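Local coordinates for protein UDP-L-Rhamnose Synthase (Acanthamoeba polyphaga mimivirus, PDB 7JID) that probably makes UDP-L-rhamnose as an NADP-dependent oxidoreductase with a Rossmann fold, holding NADP and UDP-rhamnose in one cleft, at residues K12-S17 against P165-Q170; L195-P200 against D273-L278; R173-K178 against V222-I227; M18-L23 against E28-A33. All coordinates share one frame; numbering follows the deposited sequence.

In the fold
The four contacts run along one flank of a Rossmann fold, from the edge strand 29-32 to the UDP-sugar pocket. Contact 4 closes the far end of helix 14-25; contact 1 holds the beginning of this shared helix, where the NADP pyrophosphate binds, and their centres are 14 Å apart. Contact 1 passes directly into contact 3 through Phe175 N and Pro165 O, 3.0 Å apart, and contact 3 meets the UDP-sugar. Contact 2 lies on the outer side: its helix 195-207 packs on helix 14-25, and the Met198 side chain is about 12 Å from both NADP and the UDP-sugar. Contacts 3 and 4 are the ends of the row, with centres 27 Å apart.

Contact 1 of 4, residues K12-S17 against P165-Q170; sequences KGWIGS and PITIEQ. With NAP (NADP nicotinamide-adenine-dinucleotide phosphate), chain D.
Thr167 OG1 is gripped twice: it gives its proton to Glu169 O at 2.7 Å, lying in the plane of that carbonyl, and takes one from a water whose oxygen is 3.1 Å away. The same water accepts from Trp14 NE1 at 3.0 Å, so the indole N-H reaches the 165-170 loop through a solvent bridge. The direct contact is van der Waals packing. Thr167 CG2 comes at the indole obliquely, 3.6 Å from Trp14 CZ2, and the Pro165 ring meets its edge, with CG 3.8 Å from Trp14 CZ3. With CG of Trp14 anti to the backbone N (chi1 175°), the indole swings out to the loop while its backbone stays turned to the cofactor. There Trp14 N donates to NAP O1A at 2.9 Å and Ile15 N to NAP O2N at 2.8 Å, one bond to each phosphate and both nearly straight (170° and 173°). Gly13 is the N-cap, and the first turn of the helix probably helps to balance the phosphate charge. Pro165 also touches the UDP-sugar, so the indole packs on a loop that borders the other ligand. The turn carrying Gly13 and Gly16 is the glycine-rich GxxGxxG turn of the Rossmann dinucleotide-binding fold.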
# COMPACT_ATOMS: atom_id res chain seq x y z
N LYS A 12 11.02 19.87 7.39
CA LYS A 12 11.32 20.90 6.37
C LYS A 12 10.10 21.15 5.49
O LYS A 12 10.14 22.04 4.65
CB LYS A 12 12.48 20.47 5.46
CG LYS A 12 13.76 20.16 6.20
CD LYS A 12 14.15 21.23 7.19
CE LYS A 12 15.58 21.70 7.01
NZ LYS A 12 15.69 22.63 5.86
N GLY A 13 9.06 20.36 5.66
CA GLY A 13 7.87 20.55 4.82
C GLY A 13 7.04 21.73 5.29
O GLY A 13 7.34 22.33 6.35
N TRP A 14 5.97 22.04 4.56
CA TRP A 14 5.11 23.20 4.91
C TRP A 14 4.56 23.02 6.33
O TRP A 14 4.74 23.92 7.17
CB TRP A 14 4.04 23.35 3.84
CG TRP A 14 3.02 24.40 4.10
CD1 TRP A 14 3.25 25.72 4.35
CD2 TRP A 14 1.60 24.23 4.07
NE1 TRP A 14 2.06 26.38 4.51
CE2 TRP A 14 1.03 25.49 4.34
CE3 TRP A 14 0.76 23.13 3.87
CZ2 TRP A 14 -0.35 25.68 4.39
CZ3 TRP A 14 -0.60 23.31 3.91
CH2 TRP A 14 -1.15 24.58 4.15
N ILE A 15 3.79 21.96 6.57
CA ILE A 15 3.17 21.73 7.90
C ILE A 15 4.24 21.41 8.93
O ILE A 15 4.14 21.92 10.02
CB ILE A 15 2.04 20.70 7.83
CG1 ILE A 15 1.00 21.16 6.80
CG2 ILE A 15 1.47 20.45 9.21
CD1 ILE A 15 -0.19 20.22 6.70
N GLY A 16 5.19 20.54 8.61
CA GLY A 16 6.19 20.16 9.63
C GLY A 16 6.99 21.35 10.11
O GLY A 16 7.25 21.40 11.33
N SER A 17 7.36 22.26 9.23
CA SER A 17 8.05 23.53 9.58
C SER A 17 7.18 24.32 10.55
O SER A 17 7.70 24.85 11.54
CB SER A 17 8.35 24.39 8.37
OG SER A 17 9.36 23.82 7.56
N PRO A 165 -6.06 22.01 3.95
CA PRO A 165 -5.53 22.88 4.99
C PRO A 165 -5.32 24.33 4.55
O PRO A 165 -4.93 24.59 3.41
CB PRO A 165 -4.17 22.28 5.34
CG PRO A 165 -3.85 21.33 4.23
CD PRO A 165 -5.20 20.86 3.67
N ILE A 166 -5.66 25.26 5.46
CA ILE A 166 -5.65 26.73 5.26
C ILE A 166 -4.72 27.38 6.29
O ILE A 166 -4.73 26.92 7.43
CB ILE A 166 -7.07 27.29 5.40
CG1 ILE A 166 -7.99 26.83 4.26
CG2 ILE A 166 -7.07 28.81 5.52
CD1 ILE A 166 -9.44 26.91 4.62
N THR A 167 -3.90 28.31 5.86
CA THR A 167 -3.16 29.20 6.79
C THR A 167 -3.51 30.65 6.49
O THR A 167 -3.88 30.96 5.33
CB THR A 167 -1.65 28.95 6.69
OG1 THR A 167 -1.26 29.10 5.32
CG2 THR A 167 -1.27 27.60 7.26
N ILE A 168 -3.40 31.50 7.50
CA ILE A 168 -3.54 32.98 7.37
C ILE A 168 -2.45 33.45 6.41
O ILE A 168 -2.76 34.15 5.45
CB ILE A 168 -3.43 33.66 8.75
CG1 ILE A 168 -4.55 33.22 9.69
CG2 ILE A 168 -3.34 35.16 8.56
CD1 ILE A 168 -4.22 33.40 11.18
N GLU A 169 -1.22 33.00 6.64
CA GLU A 169 -0.10 33.35 5.72
C GLU A 169 -0.37 32.68 4.36
O GLU A 169 -0.62 31.49 4.36
CB GLU A 169 1.23 32.86 6.30
CG GLU A 169 2.42 33.47 5.58
CD GLU A 169 3.79 32.99 6.04
OE1 GLU A 169 3.88 32.36 7.11
OE2 GLU A 169 4.76 33.25 5.33
N GLN A 170 -0.21 33.40 3.25
CA GLN A 170 -0.37 32.84 1.90
C GLN A 170 0.79 31.85 1.64
O GLN A 170 1.93 32.11 2.11
CB GLN A 170 -0.42 33.98 0.88
CG GLN A 170 -1.73 34.73 0.93
CD GLN A 170 -2.76 33.94 0.16
OE1 GLN A 170 -3.30 32.95 0.65
NE2 GLN A 170 -2.93 34.29 -1.10
PA NAP D . 5.14 19.18 1.96
O1A NAP D . 5.46 20.64 2.12
O2A NAP D . 5.40 18.52 0.64
O5B NAP D . 5.96 18.50 3.13
C5B NAP D . 6.19 17.09 3.13
C4B NAP D . 7.53 16.68 3.73
O4B NAP D . 7.63 15.27 3.85
C3B NAP D . 8.65 17.17 2.82
O3B NAP D . 9.54 17.85 3.73
C2B NAP D . 9.23 15.86 2.29
O2B NAP D . 10.62 15.98 2.24
C1B NAP D . 8.88 14.83 3.36
N9A NAP D . 8.85 13.43 2.99
C8A NAP D . 8.10 12.87 2.05
N7A NAP D . 8.29 11.55 2.02
C5A NAP D . 9.21 11.27 2.96
C6A NAP D . 9.85 10.08 3.38
N6A NAP D . 9.54 8.95 2.80
N1A NAP D . 10.78 10.21 4.39
C2A NAP D . 11.02 11.40 4.95
N3A NAP D . 10.48 12.58 4.60
C4A NAP D . 9.55 12.51 3.61
O3 NAP D . 3.62 18.76 2.31
PN NAP D . 2.72 19.29 3.56
O1N NAP D . 1.54 19.88 2.81
O2N NAP D . 3.45 19.93 4.66
O5D NAP D . 2.14 17.90 4.05
C5D NAP D . 2.58 17.03 5.09
C4D NAP D . 1.94 15.63 4.83
O4D NAP D . 1.16 15.31 5.94
C3D NAP D . 1.00 15.73 3.65
O3D NAP D . 0.53 14.41 3.18
C2D NAP D . 0.01 16.66 4.40
O2D NAP D . -1.31 16.84 3.88
C1D NAP D . -0.07 16.02 5.77
P2B NAP D . 11.42 15.78 0.89
O1X NAP D . 11.29 17.00 0.07
O2X NAP D . 12.82 15.70 1.52
O3X NAP D . 11.02 14.52 0.11
O HOH W 1 1.80 29.22 5.45

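Contact 2 of 4, residues L195-P200 against D273-L278; sequences LDQMIP and DVPDIL. With EDO (1,2-ethanediol), chain E.
Gln197 meets the ring of Pro275 with its amide oxygen: OE1 lies 3.6 Å from CG and 3.7 Å from CD of the proline, which crosses the glutamine at a slant. Beside this pair Met198 turns its tip to Val274, CE 4.0 Å from CG1, the two side chains crossing at about a right angle; the methionine has two conformers, so this touch holds for one of them and is less certain. In that conformer a bend at chi3 (70°) brings the methyl round to the valine. It is helix-on-loop packing: the first turns of helix 195-207 against the turn that leads into helix 277-287, away from NADP and the UDP-sugar. The backbones stay apart, the nearest CA atoms being those of Gln197 and Val274 at 7.2 Å.

One shell out, Asn218 ties the segments together. Its ND2 donates both to Gln197 OE1 and to Pro275 O, so the oxygen that lies against the proline ring is also fixed by an amide N-H. Asp276 follows as the N-cap of helix 277-287; its carboxylate caps a backbone N just beyond Leu278 and also bonds Thr279 OG1. On the other side, Ile199 N donates to Leu195 O at 2.9 Å, but the helix kinks at Pro200, whose ring nitrogen has no proton to give to the turn before. Leu195 packs on Trp14 and Ile15 of helix 14-25, which links this outer contact to the cofactor-binding helix. At the loop's start an ethanediol, probably from the crystallisation liquor, accepts from Asp273 N at its O2, 2.9 Å away.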
# COMPACT_ATOMS: atom_id res chain seq x y z
N LEU A 195 -5.13 25.55 9.90
CA LEU A 195 -3.94 25.04 10.63
C LEU A 195 -3.57 26.01 11.75
O LEU A 195 -3.14 25.53 12.78
CB LEU A 195 -2.78 24.84 9.65
CG LEU A 195 -2.89 23.64 8.72
CD1 LEU A 195 -1.73 23.61 7.76
CD2 LEU A 195 -2.98 22.33 9.49
N ASP A 196 -3.77 27.32 11.57
CA ASP A 196 -3.44 28.28 12.65
C ASP A 196 -4.23 27.93 13.92
O ASP A 196 -3.69 28.03 15.00
CB ASP A 196 -3.67 29.72 12.21
CG ASP A 196 -2.93 30.05 10.94
OD1 ASP A 196 -1.81 30.62 11.05
OD2 ASP A 196 -3.45 29.77 9.85
N GLN A 197 -5.47 27.49 13.77
CA GLN A 197 -6.37 27.14 14.88
C GLN A 197 -6.11 25.73 15.39
O GLN A 197 -6.27 25.49 16.62
CB GLN A 197 -7.82 27.36 14.42
CG GLN A 197 -8.11 28.83 14.24
CD GLN A 197 -9.39 29.09 13.49
OE1 GLN A 197 -10.22 28.20 13.37
NE2 GLN A 197 -9.53 30.32 13.00
N MET A 198 -5.76 24.79 14.52
CA MET A 198 -5.84 23.37 14.92
C MET A 198 -4.44 22.79 15.18
O MET A 198 -4.38 21.76 15.80
CB MET A 198 -6.67 22.59 13.90
CG MET A 198 -8.06 23.17 13.78
SD MET A 198 -9.25 22.09 12.93
CE MET A 198 -9.43 20.81 14.17
N ILE A 199 -3.36 23.48 14.77
CA ILE A 199 -2.00 22.96 15.09
C ILE A 199 -1.85 22.92 16.62
O ILE A 199 -1.44 21.88 17.14
CB ILE A 199 -0.89 23.71 14.35
CG1 ILE A 199 -0.77 23.19 12.92
CG2 ILE A 199 0.44 23.56 15.10
CD1 ILE A 199 0.17 23.97 12.06
N PRO A 200 -2.23 23.98 17.36
CA PRO A 200 -2.14 23.90 18.82
C PRO A 200 -2.89 22.73 19.44
O PRO A 200 -2.44 22.18 20.42
CB PRO A 200 -2.76 25.24 19.26
CG PRO A 200 -2.43 26.17 18.11
CD PRO A 200 -2.65 25.30 16.89
N ASP A 273 -13.88 24.30 21.87
CA ASP A 273 -13.74 25.73 21.48
C ASP A 273 -13.18 25.85 20.06
O ASP A 273 -12.91 26.99 19.64
CB ASP A 273 -12.87 26.53 22.47
CG ASP A 273 -13.41 26.52 23.89
OD1 ASP A 273 -14.62 26.17 24.09
OD2 ASP A 273 -12.61 26.82 24.80
N VAL A 274 -12.93 24.73 19.35
CA VAL A 274 -12.47 24.86 17.94
C VAL A 274 -13.61 25.53 17.19
O VAL A 274 -14.71 24.99 17.18
CB VAL A 274 -12.16 23.50 17.27
CG1 VAL A 274 -11.73 23.70 15.82
CG2 VAL A 274 -11.11 22.73 18.06
N PRO A 275 -13.35 26.66 16.51
CA PRO A 275 -14.40 27.43 15.85
C PRO A 275 -15.03 26.65 14.68
O PRO A 275 -14.30 25.93 13.98
CB PRO A 275 -13.67 28.65 15.28
CG PRO A 275 -12.45 28.80 16.18
CD PRO A 275 -12.06 27.38 16.50
N ASP A 276 -16.33 26.80 14.47
CA ASP A 276 -16.93 26.31 13.21
C ASP A 276 -16.15 26.94 12.06
O ASP A 276 -15.51 28.02 12.19
CB ASP A 276 -18.41 26.61 13.11
CG ASP A 276 -18.64 28.07 12.84
OD1 ASP A 276 -18.56 28.45 11.66
OD2 ASP A 276 -18.92 28.86 13.81
N ILE A 277 -16.09 26.23 10.93
CA ILE A 277 -15.24 26.60 9.78
C ILE A 277 -15.58 28.02 9.27
O ILE A 277 -14.67 28.75 8.83
CB ILE A 277 -15.35 25.54 8.67
CG1 ILE A 277 -14.41 25.83 7.51
CG2 ILE A 277 -16.77 25.36 8.17
CD1 ILE A 277 -12.96 25.89 7.91
N LEU A 278 -16.85 28.45 9.27
CA LEU A 278 -17.18 29.79 8.71
C LEU A 278 -16.72 30.92 9.66
O LEU A 278 -16.05 31.89 9.19
CB LEU A 278 -18.68 29.87 8.37
CG LEU A 278 -19.00 31.14 7.60
CD1 LEU A 278 -18.32 31.14 6.25
CD2 LEU A 278 -20.51 31.29 7.39
C1 EDO E . -9.21 24.37 21.21
O1 EDO E . -9.54 25.50 20.41
C2 EDO E . -9.90 24.29 22.53
O2 EDO E . -11.14 23.59 22.57

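Contact 3 of 4, residues R173-K178 against V222-I227; sequences RSFITK and VSHNEI. With AWU ([[(2~{R},3~{S},4~{R},5~{R})-5-[2,4-bis(oxidanylidene)pyrimidin-1-yl]-3,4-bis(oxidanyl)oxolan-2-yl]methoxy-oxidanyl-phosphoryl] [(2~{R},3~{R},4~{R},5~{R},6~{S})-6-methyl-3,4,5-tris(oxidanyl)oxan-2-yl] hydrogen phosphate), chain C.
Phe175 and His224 are brought together by different first torsions: CG of Phe175 stands anti to the backbone N (chi1 178°), sending the ring straight across, while CG of His224 lies beside its backbone N (chi1 -50°), which swings the imidazole over to meet it. The two residues open helices 175-181 and 224-234, and this pair of helix starts forms one wall of the UDP-sugar pocket. Phe175 CZ sits over one face of the imidazole, offset to the rim and 3.6 Å from His224 NE2. The ring planes are inclined at 56°, an oblique pairing.

Behind the aromatic pair, Ile227 fills in with two branches. Its CD1 lies 3.7 Å from Phe175 CE2, and its CG2 rests 4.0 Å from Ile176 CG1. Helix 277-287 continues the apolar layer, with Ile281 on Ile227 and Val284 on Ile176.

On the ligand side His224 NE2 shares a hydrogen bond of 2.8 Å with the ribose hydroxyl O3C of UDP-rhamnose, while Phe175 CE1 approaches the neighbouring C4C. The CZ edge of Phe175 over the imidazole face probably helps to hold the ring that bonds the ribose. Lys178, one turn further along its helix, grips the diphosphate with NZ, 2.8 Å from the bridging AWU O3A and 3.1 Å from AWU O2A.

A capping box fixes the start of the histidine's helix: Glu226 N donates to Ser223 OG at 3.0 Å, and Ser223 N returns a 2.8 Å bond to Glu226 OE1, using the carboxylate's anti lone pair.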
# COMPACT_ATOMS: atom_id res chain seq x y z
N ARG A 173 0.85 25.89 -0.93
CA ARG A 173 0.16 24.69 -0.39
C ARG A 173 -1.21 25.04 0.23
O ARG A 173 -2.05 24.12 0.37
CB ARG A 173 1.05 24.01 0.65
CG ARG A 173 2.39 23.45 0.15
CD ARG A 173 2.31 22.09 -0.54
NE ARG A 173 1.90 22.20 -1.94
CZ ARG A 173 2.66 22.67 -2.93
NH1 ARG A 173 3.88 23.10 -2.69
NH2 ARG A 173 2.19 22.72 -4.17
N SER A 174 -1.42 26.30 0.64
CA SER A 174 -2.62 26.74 1.39
C SER A 174 -3.84 26.78 0.47
O SER A 174 -3.79 27.33 -0.64
CB SER A 174 -2.43 28.06 2.05
OG SER A 174 -3.62 28.49 2.67
N PHE A 175 -4.94 26.18 0.90
CA PHE A 175 -6.16 26.04 0.06
C PHE A 175 -6.59 27.42 -0.47
O PHE A 175 -6.98 27.50 -1.64
CB PHE A 175 -7.27 25.37 0.88
CG PHE A 175 -8.58 25.20 0.18
CD1 PHE A 175 -8.85 24.04 -0.52
CD2 PHE A 175 -9.56 26.19 0.29
CE1 PHE A 175 -10.10 23.87 -1.10
CE2 PHE A 175 -10.79 26.04 -0.34
CZ PHE A 175 -11.05 24.88 -1.03
N ILE A 176 -6.62 28.46 0.36
CA ILE A 176 -7.09 29.80 -0.06
C ILE A 176 -6.13 30.34 -1.12
O ILE A 176 -6.63 30.82 -2.17
CB ILE A 176 -7.25 30.75 1.13
CG1 ILE A 176 -8.36 30.26 2.06
CG2 ILE A 176 -7.47 32.18 0.65
CD1 ILE A 176 -8.72 31.21 3.19
N THR A 177 -4.82 30.24 -0.90
CA THR A 177 -3.84 30.69 -1.94
C THR A 177 -4.16 29.99 -3.26
O THR A 177 -4.17 30.64 -4.36
CB THR A 177 -2.39 30.43 -1.53
OG1 THR A 177 -2.27 30.93 -0.19
CG2 THR A 177 -1.41 31.12 -2.46
N LYS A 178 -4.35 28.68 -3.20
CA LYS A 178 -4.61 27.89 -4.42
C LYS A 178 -5.88 28.40 -5.08
O LYS A 178 -5.81 28.69 -6.30
CB LYS A 178 -4.62 26.39 -4.08
CG LYS A 178 -3.21 25.89 -3.80
CD LYS A 178 -3.01 24.42 -3.87
CE LYS A 178 -3.76 23.72 -2.78
NZ LYS A 178 -3.66 22.25 -2.94
N VAL A 222 -17.87 24.56 4.53
CA VAL A 222 -17.72 25.83 3.81
C VAL A 222 -17.47 25.49 2.35
O VAL A 222 -16.83 24.47 2.04
CB VAL A 222 -16.61 26.71 4.41
CG1 VAL A 222 -15.22 26.11 4.15
CG2 VAL A 222 -16.76 28.14 3.94
N SER A 223 -17.91 26.36 1.47
CA SER A 223 -17.64 26.20 0.02
C SER A 223 -16.59 27.18 -0.44
O SER A 223 -16.37 28.21 0.20
CB SER A 223 -18.87 26.36 -0.82
OG SER A 223 -19.28 27.71 -0.79
N HIS A 224 -16.06 26.89 -1.59
CA HIS A 224 -15.10 27.79 -2.29
C HIS A 224 -15.80 29.14 -2.48
O HIS A 224 -15.17 30.18 -2.28
CB HIS A 224 -14.68 27.17 -3.61
CG HIS A 224 -14.21 25.76 -3.57
ND1 HIS A 224 -14.99 24.72 -3.06
CD2 HIS A 224 -13.07 25.20 -4.00
CE1 HIS A 224 -14.33 23.58 -3.20
NE2 HIS A 224 -13.16 23.85 -3.74
N ASN A 225 -17.06 29.12 -2.92
CA ASN A 225 -17.77 30.39 -3.15
C ASN A 225 -17.91 31.16 -1.85
O ASN A 225 -17.77 32.39 -1.89
CB ASN A 225 -19.12 30.14 -3.80
CG ASN A 225 -19.04 29.85 -5.28
OD1 ASN A 225 -17.98 29.90 -5.89
ND2 ASN A 225 -20.19 29.47 -5.81
N GLU A 226 -18.19 30.50 -0.73
CA GLU A 226 -18.34 31.27 0.54
C GLU A 226 -17.00 31.93 0.90
O GLU A 226 -16.99 33.09 1.35
CB GLU A 226 -18.79 30.40 1.71
CG GLU A 226 -20.24 30.00 1.67
CD GLU A 226 -20.55 28.96 2.72
OE1 GLU A 226 -19.99 27.89 2.60
OE2 GLU A 226 -21.33 29.24 3.64
N ILE A 227 -15.88 31.23 0.70
CA ILE A 227 -14.53 31.75 1.01
C ILE A 227 -14.20 32.93 0.09
O ILE A 227 -13.83 34.00 0.62
CB ILE A 227 -13.44 30.67 0.89
CG1 ILE A 227 -13.64 29.60 1.96
CG2 ILE A 227 -12.05 31.33 1.01
CD1 ILE A 227 -12.84 28.38 1.66
PA AWU C . -5.97 21.05 -5.55
O1A AWU C . -5.90 20.21 -6.77
O2A AWU C . -5.24 22.38 -5.55
O3A AWU C . -5.35 20.43 -4.18
PB AWU C . -5.16 18.84 -3.80
O1B AWU C . -6.42 17.96 -4.01
O2B AWU C . -3.82 18.37 -4.42
O3B AWU C . -5.01 19.03 -2.22
C5' AWU C . -3.71 16.72 0.25
O5' AWU C . -3.86 17.83 -0.62
C4' AWU C . -4.71 16.84 1.39
O4' AWU C . -4.72 15.65 2.22
C3' AWU C . -6.08 17.02 0.81
O3' AWU C . -6.93 17.42 1.85
C2' AWU C . -6.15 18.15 -0.21
C1' AWU C . -5.07 18.06 -1.20
N1 AWU C . -10.01 23.39 -7.81
C2 AWU C . -10.77 24.31 -8.52
O2 AWU C . -11.76 24.84 -7.99
N3 AWU C . -10.33 24.71 -9.76
C4 AWU C . -9.26 24.12 -10.36
O4 AWU C . -8.89 24.57 -11.51
C5 AWU C . -8.48 23.22 -9.64
C6 AWU C . -8.93 22.77 -8.39
C1C AWU C . -10.44 22.95 -6.46
C2C AWU C . -10.48 21.44 -6.21
C3C AWU C . -10.24 21.36 -4.68
C4C AWU C . -9.35 22.55 -4.47
C5C AWU C . -7.89 22.22 -4.20
C6' AWU C . -2.26 16.80 0.74
O2' AWU C . -5.90 19.36 0.46
O2C AWU C . -11.75 20.96 -6.56
O3C AWU C . -11.43 21.62 -3.97
O4C AWU C . -9.35 23.34 -5.65
O5C AWU C . -7.48 21.30 -5.23

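Contact 4 of 4, residues M18-L23 against E28-A33; sequences MVSKIL and EQVVGA
Leu23 and Val30 make the tight part: Leu23 CB lies 3.5 Å from Val30 CG2, closer than carbons usually come, with the two side chains crossing at about a right angle. Leu23 CD1 backs the same methyl from 4.0 Å, so the valine branch is held by both the root and the end of the leucine. Val30 puts CG2 there because CG1 takes the place anti to the backbone N (chi1 171°), and CG1 points instead to Ser20. That side is less certain: Ser20 offers OG to a methyl group, and since the serine was modelled in two conformers the short approach should not be pressed. The loose side faces solvent, where exposed Lys21 and Gln29 turn away from the contact.

At the C-terminal end of the helix segment the backbone closes the contact. Glu28 N donates to Leu23 O at 2.9 Å, with an angle of 152° at the proton and the donor tilted 23° from the carbonyl plane. The root of the glutamate folds over the same carbonyl, CB 3.2 Å from Leu23 O, and its CG lies 4.1 Å from Leu23 CD2.

Helix 14-25 and strand 29-32 belong to the first beta-alpha-beta unit of the Rossmann fold, and the contact packs the helix on the strand it leads into, beside the turn between them. Bent at chi2, Glu28 carries its carboxylate away from the helix: OE1 accepts from Trp6 NE1 and Met4 N, and OE2 makes a salt bridge with Arg207. With so many donors around it the carboxylate is probably ionised, tying the turn to strand 5-9 and helix 195-207.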
# COMPACT_ATOMS: atom_id res chain seq x y z
N MET A 18 5.88 24.41 10.29
CA MET A 18 4.95 25.23 11.11
C MET A 18 4.84 24.64 12.51
O MET A 18 4.89 25.40 13.49
CB MET A 18 3.56 25.29 10.50
CG MET A 18 3.35 26.54 9.71
SD MET A 18 1.60 26.65 9.33
CE MET A 18 1.48 25.27 8.19
N VAL A 19 4.66 23.33 12.57
CA VAL A 19 4.53 22.63 13.87
C VAL A 19 5.85 22.79 14.63
O VAL A 19 5.80 23.06 15.83
CB VAL A 19 4.16 21.16 13.68
CG1 VAL A 19 4.17 20.38 14.98
CG2 VAL A 19 2.81 21.02 13.02
N SER A 20 6.97 22.51 13.97
CA SER A 20 8.33 22.64 14.55
C SER A 20 8.45 24.00 15.26
O SER A 20 8.83 24.02 16.47
CB SER A 20 9.38 22.47 13.48
OG SER A 20 10.69 22.50 14.04
N LYS A 21 8.12 25.08 14.53
CA LYS A 21 8.22 26.48 15.03
C LYS A 21 7.40 26.66 16.31
O LYS A 21 7.91 27.29 17.26
CB LYS A 21 7.74 27.49 13.99
CG LYS A 21 8.86 28.25 13.31
CD LYS A 21 8.73 28.30 11.81
CE LYS A 21 10.06 28.55 11.12
NZ LYS A 21 10.11 27.90 9.79
N ILE A 22 6.17 26.14 16.33
CA ILE A 22 5.27 26.25 17.50
C ILE A 22 5.82 25.43 18.66
O ILE A 22 5.73 25.90 19.79
CB ILE A 22 3.83 25.85 17.14
CG1 ILE A 22 3.25 26.89 16.17
CG2 ILE A 22 2.98 25.69 18.40
CD1 ILE A 22 2.08 26.40 15.36
N LEU A 23 6.35 24.22 18.43
CA LEU A 23 6.91 23.37 19.51
C LEU A 23 8.06 24.13 20.18
O LEU A 23 8.18 24.05 21.44
CB LEU A 23 7.36 22.03 18.92
CG LEU A 23 6.25 20.97 18.74
CD1 LEU A 23 6.80 19.77 17.98
CD2 LEU A 23 5.65 20.50 20.05
N GLU A 28 9.79 23.50 23.76
CA GLU A 28 10.12 22.07 23.54
C GLU A 28 11.41 21.95 22.74
O GLU A 28 11.77 22.89 21.99
CB GLU A 28 8.98 21.33 22.83
CG GLU A 28 7.65 21.44 23.54
CD GLU A 28 7.50 20.74 24.88
OE1 GLU A 28 7.94 19.60 25.02
OE2 GLU A 28 6.83 21.32 25.75
N GLN A 29 12.09 20.81 22.88
CA GLN A 29 13.27 20.47 22.06
C GLN A 29 12.78 19.71 20.82
O GLN A 29 12.18 18.69 20.98
CB GLN A 29 14.25 19.60 22.84
CG GLN A 29 15.57 19.42 22.10
CD GLN A 29 16.48 18.38 22.73
OE1 GLN A 29 16.18 17.83 23.78
NE2 GLN A 29 17.57 18.09 22.05
N VAL A 30 13.05 20.24 19.63
CA VAL A 30 12.65 19.63 18.34
C VAL A 30 13.91 19.09 17.66
O VAL A 30 14.88 19.87 17.50
CB VAL A 30 11.92 20.66 17.48
CG1 VAL A 30 11.68 20.16 16.07
CG2 VAL A 30 10.62 21.07 18.13
N VAL A 31 13.86 17.83 17.25
CA VAL A 31 14.92 17.16 16.45
C VAL A 31 14.31 16.86 15.08
O VAL A 31 13.33 16.10 15.04
CB VAL A 31 15.43 15.88 17.13
CG1 VAL A 31 16.56 15.21 16.37
CG2 VAL A 31 15.83 16.10 18.58
N GLY A 32 14.81 17.50 14.02
CA GLY A 32 14.45 17.13 12.64
C GLY A 32 15.04 15.77 12.31
O GLY A 32 16.25 15.62 12.41
N ALA A 33 14.22 14.78 11.94
CA ALA A 33 14.69 13.43 11.58
C ALA A 33 15.62 13.52 10.37
O ALA A 33 15.30 14.18 9.36
CB ALA A 33 13.53 12.50 11.32